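Local coordinates for periplasmic binding protein (Xylanimonas cellulosilytica, PDB 4MX8) that probably captures a solute outside the cell for an uptake transporter, as related iron-siderophore and vitamin B12 binding proteins do, at residues Phe238-Asp243 / Asn274-Ala279; Pro244-Val249 / Glu281-Tyr286. One frame throughout, in Å; residues are numbered along the deposited sequence.

Interaction 1: Phe238-Asp243 / Asn274-Ala279; sequences FLLEHD and NRTTAA
The ring of Phe-238 carries His-242 on one face, where CD2 of the histidine stands 3.4 Å above the plane and over the centre. His-242 in turn has CG of Glu-241 over the middle of one face, while CG of Phe-238 lies at its edge, in plane. These groups cluster along the flank of helix 236-242 turned from residues 274-279. The contact itself is made by Leu-239, Leu-240 and Asp-243. On the facing segment, the Arg-275 guanidinium meets Leu-240 obliquely, with NH1 3.2 Å from CD2 of the leucine; its NH2 is engaged in a salt bridge with Glu-271. The other Leu-240 branch, CD1, reaches 3.8 Å from OG1 of Thr-276, the two side chains sliding past each other in opposite directions. Leu-240 gets there with CG anti to the backbone N. In the second alpha/beta lobe of this binding-protein fold, helices 236-242 and 277-280 lie on the same side of the sheet, since Leu-239 and Ala-278 both touch Leu-247. The main polar link joins the end of one helix to the start of the other. Asp-243 leaves helix 236-242 with a positive phi of 35°, and CG anti to its backbone N (chi1 -171°) sends the carboxylate across. OD2 accepts the N-H of Thr-277 at 2.7 Å, with an angle of 153° at the hydrogen, and OD1 takes the Thr-277 OG1 hydroxyl at 2.5 Å. Both oxygens use their syn lone pairs, so the two bonds make a bidentate pair that fixes the rotation of the carboxylate. Thr-276, the N-cap residue, makes no capping bond through its side chain; the aspartate instead holds the first N-H of the helix, whose positive end would probably stabilise the carboxylate charge.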
ATOM      1  N   PHE A 238      21.849  -0.385  16.457  1.00 64.11           N
ATOM      2  CA  PHE A 238      21.107   0.848  16.202  1.00 56.26           C
ATOM      3  C   PHE A 238      19.854   0.885  17.066  1.00 53.86           C
ATOM      4  O   PHE A 238      19.532   1.916  17.655  1.00 56.46           O
ATOM      5  CB  PHE A 238      20.736   0.939  14.711  1.00 54.79           C
ATOM      6  CG  PHE A 238      20.034   2.219  14.313  1.00 54.79           C
ATOM      7  CD1 PHE A 238      18.655   2.363  14.476  1.00 57.28           C
ATOM      8  CD2 PHE A 238      20.746   3.268  13.740  1.00 52.62           C
ATOM      9  CE1 PHE A 238      18.000   3.536  14.105  1.00 43.38           C
ATOM     10  CE2 PHE A 238      20.096   4.442  13.357  1.00 50.98           C
ATOM     11  CZ  PHE A 238      18.719   4.570  13.544  1.00 47.55           C
ATOM     12  N   LEU A 239      19.142  -0.239  17.132  1.00 54.00           N
ATOM     13  CA  LEU A 239      17.915  -0.305  17.923  1.00 49.51           C
ATOM     14  C   LEU A 239      18.249  -0.013  19.365  1.00 55.71           C
ATOM     15  O   LEU A 239      17.605   0.817  20.000  1.00 52.10           O
ATOM     16  CB  LEU A 239      17.255  -1.671  17.816  1.00 44.18           C
ATOM     17  CG  LEU A 239      16.751  -2.017  16.428  1.00 47.20           C
ATOM     18  CD1 LEU A 239      16.114  -3.385  16.435  1.00 51.43           C
ATOM     19  CD2 LEU A 239      15.770  -0.970  15.984  1.00 40.66           C
ATOM     20  N   LEU A 240      19.282  -0.688  19.859  1.00 57.58           N
ATOM     21  CA  LEU A 240      19.697  -0.578  21.250  1.00 55.90           C
ATOM     22  C   LEU A 240      20.185   0.818  21.602  1.00 59.22           C
ATOM     23  O   LEU A 240      19.907   1.318  22.685  1.00 69.72           O
ATOM     24  CB  LEU A 240      20.800  -1.580  21.542  1.00 53.00           C
ATOM     25  CG  LEU A 240      21.040  -1.730  23.029  1.00 54.98           C
ATOM     26  CD1 LEU A 240      19.757  -2.165  23.700  1.00 53.77           C
ATOM     27  CD2 LEU A 240      22.107  -2.740  23.237  1.00 57.49           C
ATOM     28  N   GLU A 241      20.916   1.441  20.683  1.00 57.66           N
ATOM     29  CA  GLU A 241      21.423   2.797  20.885  1.00 53.19           C
ATOM     30  C   GLU A 241      20.312   3.810  21.105  1.00 51.52           C
ATOM     31  O   GLU A 241      20.260   4.456  22.153  1.00 58.92           O
ATOM     32  CB  GLU A 241      22.292   3.234  19.702  1.00 57.30           C
ATOM     33  CG  GLU A 241      22.519   4.738  19.607  1.00 59.66           C
ATOM     34  CD  GLU A 241      23.705   5.099  18.731  1.00 75.01           C
ATOM     35  OE1 GLU A 241      24.063   4.295  17.841  1.00 86.95           O
ATOM     36  OE2 GLU A 241      24.288   6.189  18.940  1.00 78.46           O
ATOM     37  N   HIS A 242      19.432   3.926  20.112  1.00 51.00           N
ATOM     38  CA  HIS A 242      18.357   4.913  20.099  1.00 51.62           C
ATOM     39  C   HIS A 242      17.133   4.441  20.865  1.00 51.95           C
ATOM     40  O   HIS A 242      16.272   5.251  21.233  1.00 51.48           O
ATOM     41  CB  HIS A 242      17.985   5.252  18.658  1.00 47.17           C
ATOM     42  CG  HIS A 242      19.133   5.786  17.869  1.00 48.52           C
ATOM     43  ND1 HIS A 242      19.776   6.957  18.198  1.00 54.96           N
ATOM     44  CD2 HIS A 242      19.780   5.292  16.787  1.00 60.20           C
ATOM     45  CE1 HIS A 242      20.764   7.172  17.347  1.00 63.52           C
ATOM     46  NE2 HIS A 242      20.788   6.175  16.481  1.00 65.13           N
ATOM     47  N   ASP A 243      17.078   3.129  21.087  1.00 49.17           N
ATOM     48  CA  ASP A 243      16.083   2.482  21.945  1.00 56.44           C
ATOM     49  C   ASP A 243      14.688   3.105  21.929  1.00 48.21           C
ATOM     50  O   ASP A 243      14.312   3.826  22.851  1.00 47.36           O
ATOM     51  CB  ASP A 243      16.610   2.375  23.377  1.00 60.23           C
ATOM     52  CG  ASP A 243      15.719   1.527  24.259  1.00 71.21           C
ATOM     53  OD1 ASP A 243      15.561   1.890  25.445  1.00 67.60           O
ATOM     54  OD2 ASP A 243      15.170   0.509  23.763  1.00 77.75           O
ATOM     55  N   ASN A 274      16.976  -8.208  22.444  1.00 52.57           N
ATOM     56  CA  ASN A 274      16.258  -8.561  23.674  1.00 53.62           C
ATOM     57  C   ASN A 274      16.560  -7.658  24.869  1.00 54.69           C
ATOM     58  O   ASN A 274      15.893  -7.761  25.894  1.00 69.85           O
ATOM     59  CB  ASN A 274      16.488 -10.017  24.067  1.00 56.10           C
ATOM     60  CG  ASN A 274      15.943 -10.983  23.050  1.00 64.26           C
ATOM     61  OD1 ASN A 274      16.643 -11.893  22.623  1.00 74.30           O
ATOM     62  ND2 ASN A 274      14.690 -10.798  22.655  1.00 61.80           N
ATOM     63  N   ARG A 275      17.569  -6.793  24.733  1.00 54.93           N
ATOM     64  CA  ARG A 275      17.971  -5.855  25.784  1.00 56.15           C
ATOM     65  C   ARG A 275      17.272  -4.520  25.575  1.00 69.73           C
ATOM     66  O   ARG A 275      17.189  -3.680  26.467  1.00 72.00           O
ATOM     67  CB  ARG A 275      19.479  -5.646  25.761  1.00 58.07           C
ATOM     68  CG  ARG A 275      20.261  -6.685  26.526  1.00 61.20           C
ATOM     69  CD  ARG A 275      21.737  -6.353  26.551  1.00 63.29           C
ATOM     70  NE  ARG A 275      22.439  -6.751  25.333  1.00 69.92           N
ATOM     71  CZ  ARG A 275      23.323  -5.984  24.703  1.00 63.30           C
ATOM     72  NH1 ARG A 275      23.597  -4.781  25.171  1.00 63.58           N
ATOM     73  NH2 ARG A 275      23.931  -6.413  23.607  1.00 63.46           N
ATOM     74  N   THR A 276      16.777  -4.353  24.359  1.00 69.55           N
ATOM     75  CA  THR A 276      16.014  -3.199  23.918  1.00 52.16           C
ATOM     76  C   THR A 276      14.775  -2.968  24.795  1.00 54.79           C
ATOM     77  O   THR A 276      14.164  -3.923  25.275  1.00 56.80           O
ATOM     78  CB  THR A 276      15.646  -3.447  22.445  1.00 47.11           C
ATOM     79  OG1 THR A 276      16.625  -2.826  21.605  1.00 54.66           O
ATOM     80  CG2 THR A 276      14.256  -2.983  22.093  1.00 48.80           C
ATOM     81  N   THR A 277      14.417  -1.704  25.031  1.00 53.93           N
ATOM     82  CA  THR A 277      13.227  -1.408  25.833  1.00 49.98           C
ATOM     83  C   THR A 277      11.984  -1.998  25.189  1.00 50.26           C
ATOM     84  O   THR A 277      11.186  -2.666  25.861  1.00 47.12           O
ATOM     85  CB  THR A 277      13.001   0.103  26.043  1.00 47.50           C
ATOM     86  OG1 THR A 277      14.011   0.627  26.911  1.00 53.73           O
ATOM     87  CG2 THR A 277      11.642   0.359  26.674  1.00 47.20           C
ATOM     88  N   ALA A 278      11.829  -1.744  23.887  1.00 44.04           N
ATOM     89  CA  ALA A 278      10.698  -2.267  23.134  1.00 42.36           C
ATOM     90  C   ALA A 278      10.497  -3.769  23.371  1.00 51.33           C
ATOM     91  O   ALA A 278       9.390  -4.223  23.629  1.00 61.75           O
ATOM     92  CB  ALA A 278      10.870  -1.972  21.657  1.00 40.48           C
ATOM     93  N   ALA A 279      11.574  -4.541  23.307  1.00 46.80           N
ATOM     94  CA  ALA A 279      11.462  -5.976  23.506  1.00 46.13           C
ATOM     95  C   ALA A 279      11.112  -6.339  24.953  1.00 56.00           C
ATOM     96  O   ALA A 279      10.224  -7.154  25.186  1.00 58.27           O
ATOM     97  CB  ALA A 279      12.728  -6.675  23.064  1.00 47.23           C
TER

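Interaction 2: Pro244-Val249 / Glu281-Tyr286; sequences PQWLWV and EDHVLY
The carbonyl oxygen of Leu-285 is gripped twice: Val-249 N donates a nearly straight hydrogen bond at 2.8 Å (169° at the hydrogen), almost along the C=O axis, and Trp-248 CA adds a CA-H...O contact at 3.4 Å. Leu-247 serves as both donor and acceptor, its N bonded to His-283 O at 3.0 Å and its O to Leu-285 N at 2.8 Å. These bonds set strands 246-251 and 284-287 parallel, the return of a beta-alpha-beta crossover that places 284-287 at the edge of the lobe's four-stranded sheet, with 183-189 on the far side of 246-251. On one face, Leu-285 CD1 sits over the six-membered ring of Trp-248 in a CH-pi contact. Beside it His-283 stacks face to face on the six-membered ring of Trp-246, centroids 3.6 Å apart and planes 17° from parallel, while Glu-281 CB covers the histidine's opposite face. The imidazole is also tethered at its edge: ND1 donates to Gln-245 O at 3.1 Å, the acceptor lying in the ring plane although the donor stands above the carbonyl plane. An alanine here in place of the histidine would lose both the stack and this tether, and would probably leave the Trp-246 ring and the start of strand 284-287 less firmly placed. On the other face, aliphatic branches lie alongside one another, Leu-247 CD2 being 4.0 Å from Val-284 CG2. Further along that face, CB and CG1 of Val-249 rest against the CD1-CE1 side of Tyr-286, CB 3.6 Å from CD1.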
ATOM      1  N   PRO A 244      13.923   2.830  20.868  1.00 41.91           N
ATOM      2  CA  PRO A 244      12.557   3.331  20.756  1.00 41.45           C
ATOM      3  C   PRO A 244      11.653   2.595  21.727  1.00 43.46           C
ATOM      4  O   PRO A 244      11.900   1.415  22.005  1.00 56.07           O
ATOM      5  CB  PRO A 244      12.173   2.991  19.314  1.00 42.89           C
ATOM      6  CG  PRO A 244      13.032   1.845  18.949  1.00 41.33           C
ATOM      7  CD  PRO A 244      14.310   1.990  19.724  1.00 43.13           C
ATOM      8  N   GLN A 245      10.640   3.294  22.238  1.00 42.65           N
ATOM      9  CA  GLN A 245       9.672   2.711  23.150  1.00 40.09           C
ATOM     10  C   GLN A 245       8.812   1.648  22.466  1.00 38.72           C
ATOM     11  O   GLN A 245       8.492   0.623  23.059  1.00 40.37           O
ATOM     12  CB  GLN A 245       8.784   3.804  23.738  1.00 40.21           C
ATOM     13  CG  GLN A 245       7.838   3.295  24.807  1.00 55.81           C
ATOM     14  CD  GLN A 245       8.567   2.979  26.088  1.00 71.32           C
ATOM     15  OE1 GLN A 245       9.580   3.603  26.391  1.00 82.14           O
ATOM     16  NE2 GLN A 245       8.069   2.001  26.847  1.00 73.38           N
ATOM     17  N   TRP A 246       8.430   1.906  21.219  1.00 46.17           N
ATOM     18  CA  TRP A 246       7.639   0.964  20.450  1.00 35.71           C
ATOM     19  C   TRP A 246       8.380   0.662  19.160  1.00 44.97           C
ATOM     20  O   TRP A 246       8.918   1.583  18.520  1.00 38.54           O
ATOM     21  CB  TRP A 246       6.301   1.590  20.112  1.00 34.47           C
ATOM     22  CG  TRP A 246       5.504   1.957  21.284  1.00 35.42           C
ATOM     23  CD1 TRP A 246       5.443   3.178  21.882  1.00 45.36           C
ATOM     24  CD2 TRP A 246       4.642   1.098  22.023  1.00 36.27           C
ATOM     25  NE1 TRP A 246       4.587   3.131  22.956  1.00 43.10           N
ATOM     26  CE2 TRP A 246       4.085   1.859  23.063  1.00 44.13           C
ATOM     27  CE3 TRP A 246       4.286  -0.245  21.907  1.00 47.48           C
ATOM     28  CZ2 TRP A 246       3.184   1.320  23.984  1.00 47.27           C
ATOM     29  CZ3 TRP A 246       3.397  -0.781  22.824  1.00 50.94           C
ATOM     30  CH2 TRP A 246       2.856   0.002  23.849  1.00 45.34           C
ATOM     31  N   LEU A 247       8.416  -0.617  18.782  1.00 40.41           N
ATOM     32  CA  LEU A 247       9.046  -1.043  17.534  1.00 34.43           C
ATOM     33  C   LEU A 247       7.981  -1.655  16.639  1.00 42.70           C
ATOM     34  O   LEU A 247       7.337  -2.636  17.027  1.00 43.19           O
ATOM     35  CB  LEU A 247      10.149  -2.063  17.810  1.00 38.52           C
ATOM     36  CG  LEU A 247      11.016  -2.590  16.656  1.00 39.63           C
ATOM     37  CD1 LEU A 247      11.983  -1.532  16.174  1.00 36.26           C
ATOM     38  CD2 LEU A 247      11.775  -3.826  17.089  1.00 37.82           C
ATOM     39  N   TRP A 248       7.790  -1.063  15.456  1.00 33.61           N
ATOM     40  CA  TRP A 248       6.777  -1.505  14.498  1.00 30.82           C
ATOM     41  C   TRP A 248       7.422  -2.219  13.325  1.00 30.90           C
ATOM     42  O   TRP A 248       8.151  -1.601  12.561  1.00 36.86           O
ATOM     43  CB  TRP A 248       6.011  -0.308  13.950  1.00 29.60           C
ATOM     44  CG  TRP A 248       5.267   0.500  14.972  1.00 32.70           C
ATOM     45  CD1 TRP A 248       5.756   1.539  15.706  1.00 41.65           C
ATOM     46  CD2 TRP A 248       3.898   0.354  15.355  1.00 30.06           C
ATOM     47  NE1 TRP A 248       4.778   2.047  16.527  1.00 38.50           N
ATOM     48  CE2 TRP A 248       3.626   1.339  16.324  1.00 32.03           C
ATOM     49  CE3 TRP A 248       2.873  -0.508  14.966  1.00 29.03           C
ATOM     50  CZ2 TRP A 248       2.379   1.486  16.909  1.00 29.91           C
ATOM     51  CZ3 TRP A 248       1.633  -0.358  15.547  1.00 30.70           C
ATOM     52  CH2 TRP A 248       1.398   0.628  16.510  1.00 31.95           C
ATOM     53  N   VAL A 249       7.123  -3.503  13.161  1.00 31.30           N
ATOM     54  CA  VAL A 249       7.862  -4.352  12.233  1.00 31.90           C
ATOM     55  C   VAL A 249       7.054  -4.818  11.029  1.00 39.06           C
ATOM     56  O   VAL A 249       5.960  -5.367  11.182  1.00 44.77           O
ATOM     57  CB  VAL A 249       8.357  -5.606  12.955  1.00 33.50           C
ATOM     58  CG1 VAL A 249       9.249  -6.417  12.045  1.00 34.44           C
ATOM     59  CG2 VAL A 249       9.089  -5.213  14.223  1.00 38.86           C
ATOM     60  N   GLU A 281       9.566  -4.781  27.171  1.00 57.74           N
ATOM     61  CA  GLU A 281       8.278  -4.276  27.616  1.00 55.13           C
ATOM     62  C   GLU A 281       7.127  -4.790  26.732  1.00 54.61           C
ATOM     63  O   GLU A 281       5.992  -4.350  26.888  1.00 57.62           O
ATOM     64  CB  GLU A 281       8.318  -2.746  27.629  1.00 66.90           C
ATOM     65  CG  GLU A 281       7.669  -2.105  28.834  1.00 82.39           C
ATOM     66  CD  GLU A 281       8.436  -2.365  30.108  1.00 93.44           C
ATOM     67  OE1 GLU A 281       9.675  -2.538  30.044  1.00 90.71           O
ATOM     68  OE2 GLU A 281       7.794  -2.398  31.179  1.00102.20           O
ATOM     69  N   ASP A 282       7.425  -5.716  25.815  1.00 47.15           N
ATOM     70  CA  ASP A 282       6.410  -6.320  24.951  1.00 45.99           C
ATOM     71  C   ASP A 282       5.740  -5.235  24.091  1.00 53.86           C
ATOM     72  O   ASP A 282       4.512  -5.130  23.993  1.00 46.32           O
ATOM     73  CB  ASP A 282       5.400  -7.108  25.795  1.00 56.79           C
ATOM     74  CG  ASP A 282       4.566  -8.079  24.978  1.00 73.61           C
ATOM     75  OD1 ASP A 282       4.873  -8.315  23.781  1.00 72.21           O
ATOM     76  OD2 ASP A 282       3.594  -8.617  25.555  1.00 78.18           O
ATOM     77  N   HIS A 283       6.586  -4.433  23.459  1.00 61.79           N
ATOM     78  CA  HIS A 283       6.174  -3.277  22.692  1.00 39.84           C
ATOM     79  C   HIS A 283       6.641  -3.441  21.253  1.00 47.78           C
ATOM     80  O   HIS A 283       6.833  -2.452  20.545  1.00 59.29           O
ATOM     81  CB  HIS A 283       6.801  -2.021  23.290  1.00 40.13           C
ATOM     82  CG  HIS A 283       6.138  -1.542  24.550  1.00 51.51           C
ATOM     83  ND1 HIS A 283       6.518  -0.381  25.192  1.00 47.28           N
ATOM     84  CD2 HIS A 283       5.112  -2.054  25.275  1.00 54.13           C
ATOM     85  CE1 HIS A 283       5.761  -0.202  26.263  1.00 50.94           C
ATOM     86  NE2 HIS A 283       4.899  -1.203  26.335  1.00 52.93           N
ATOM     87  N   VAL A 284       6.850  -4.687  20.828  1.00 47.38           N
ATOM     88  CA  VAL A 284       7.124  -4.981  19.416  1.00 47.14           C
ATOM     89  C   VAL A 284       5.831  -5.388  18.721  1.00 43.62           C
ATOM     90  O   VAL A 284       5.231  -6.401  19.057  1.00 53.99           O
ATOM     91  CB  VAL A 284       8.203  -6.089  19.245  1.00 38.76           C
ATOM     92  CG1 VAL A 284       8.383  -6.456  17.794  1.00 37.73           C
ATOM     93  CG2 VAL A 284       9.527  -5.627  19.814  1.00 39.81           C
ATOM     94  N   LEU A 285       5.400  -4.588  17.756  1.00 35.81           N
ATOM     95  CA  LEU A 285       4.153  -4.861  17.049  1.00 41.71           C
ATOM     96  C   LEU A 285       4.439  -5.231  15.609  1.00 44.68           C
ATOM     97  O   LEU A 285       5.177  -4.516  14.922  1.00 33.77           O
ATOM     98  CB  LEU A 285       3.257  -3.623  17.069  1.00 37.12           C
ATOM     99  CG  LEU A 285       3.090  -3.045  18.466  1.00 37.95           C
ATOM    100  CD1 LEU A 285       3.127  -1.567  18.343  1.00 37.58           C
ATOM    101  CD2 LEU A 285       1.807  -3.500  19.094  1.00 34.54           C
ATOM    102  N   TYR A 286       3.860  -6.338  15.147  1.00 45.88           N
ATOM    103  CA  TYR A 286       4.062  -6.756  13.758  1.00 41.97           C
ATOM    104  C   TYR A 286       2.913  -6.328  12.839  1.00 38.75           C
ATOM    105  O   TYR A 286       1.734  -6.553  13.131  1.00 41.22           O
ATOM    106  CB  TYR A 286       4.305  -8.258  13.690  1.00 34.34           C
ATOM    107  CG  TYR A 286       5.607  -8.653  14.334  1.00 40.43           C
ATOM    108  CD1 TYR A 286       6.768  -8.756  13.580  1.00 36.49           C
ATOM    109  CD2 TYR A 286       5.687  -8.896  15.698  1.00 37.08           C
ATOM    110  CE1 TYR A 286       7.970  -9.103  14.161  1.00 37.30           C
ATOM    111  CE2 TYR A 286       6.883  -9.248  16.286  1.00 38.51           C
ATOM    112  CZ  TYR A 286       8.018  -9.348  15.510  1.00 41.55           C
ATOM    113  OH  TYR A 286       9.216  -9.676  16.086  1.00 46.99           O
TER

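Interaction 2 is the more deeply set, drawing mostly on buried residues of two neighbouring strands, whereas interaction 1 lies farther from the centre of the chain and mixes buried with partly exposed residues and one exposed one. The same two chain passages supply both: helix 236-242 runs on into strand 246-251, and helix 277-280 into strand 284-287. A Schellman motif makes the second turn, with His-283 N bonded to Ala-278 O at 2.8 Å, so His-283, which closes the helix end with its N-H, also supplies the first strand-to-strand acceptor. Main-chain bonds and aromatic or aliphatic packing dominate in the sheet; between the helices, a carboxylate, probably charged, supplies the hydrogen bonds.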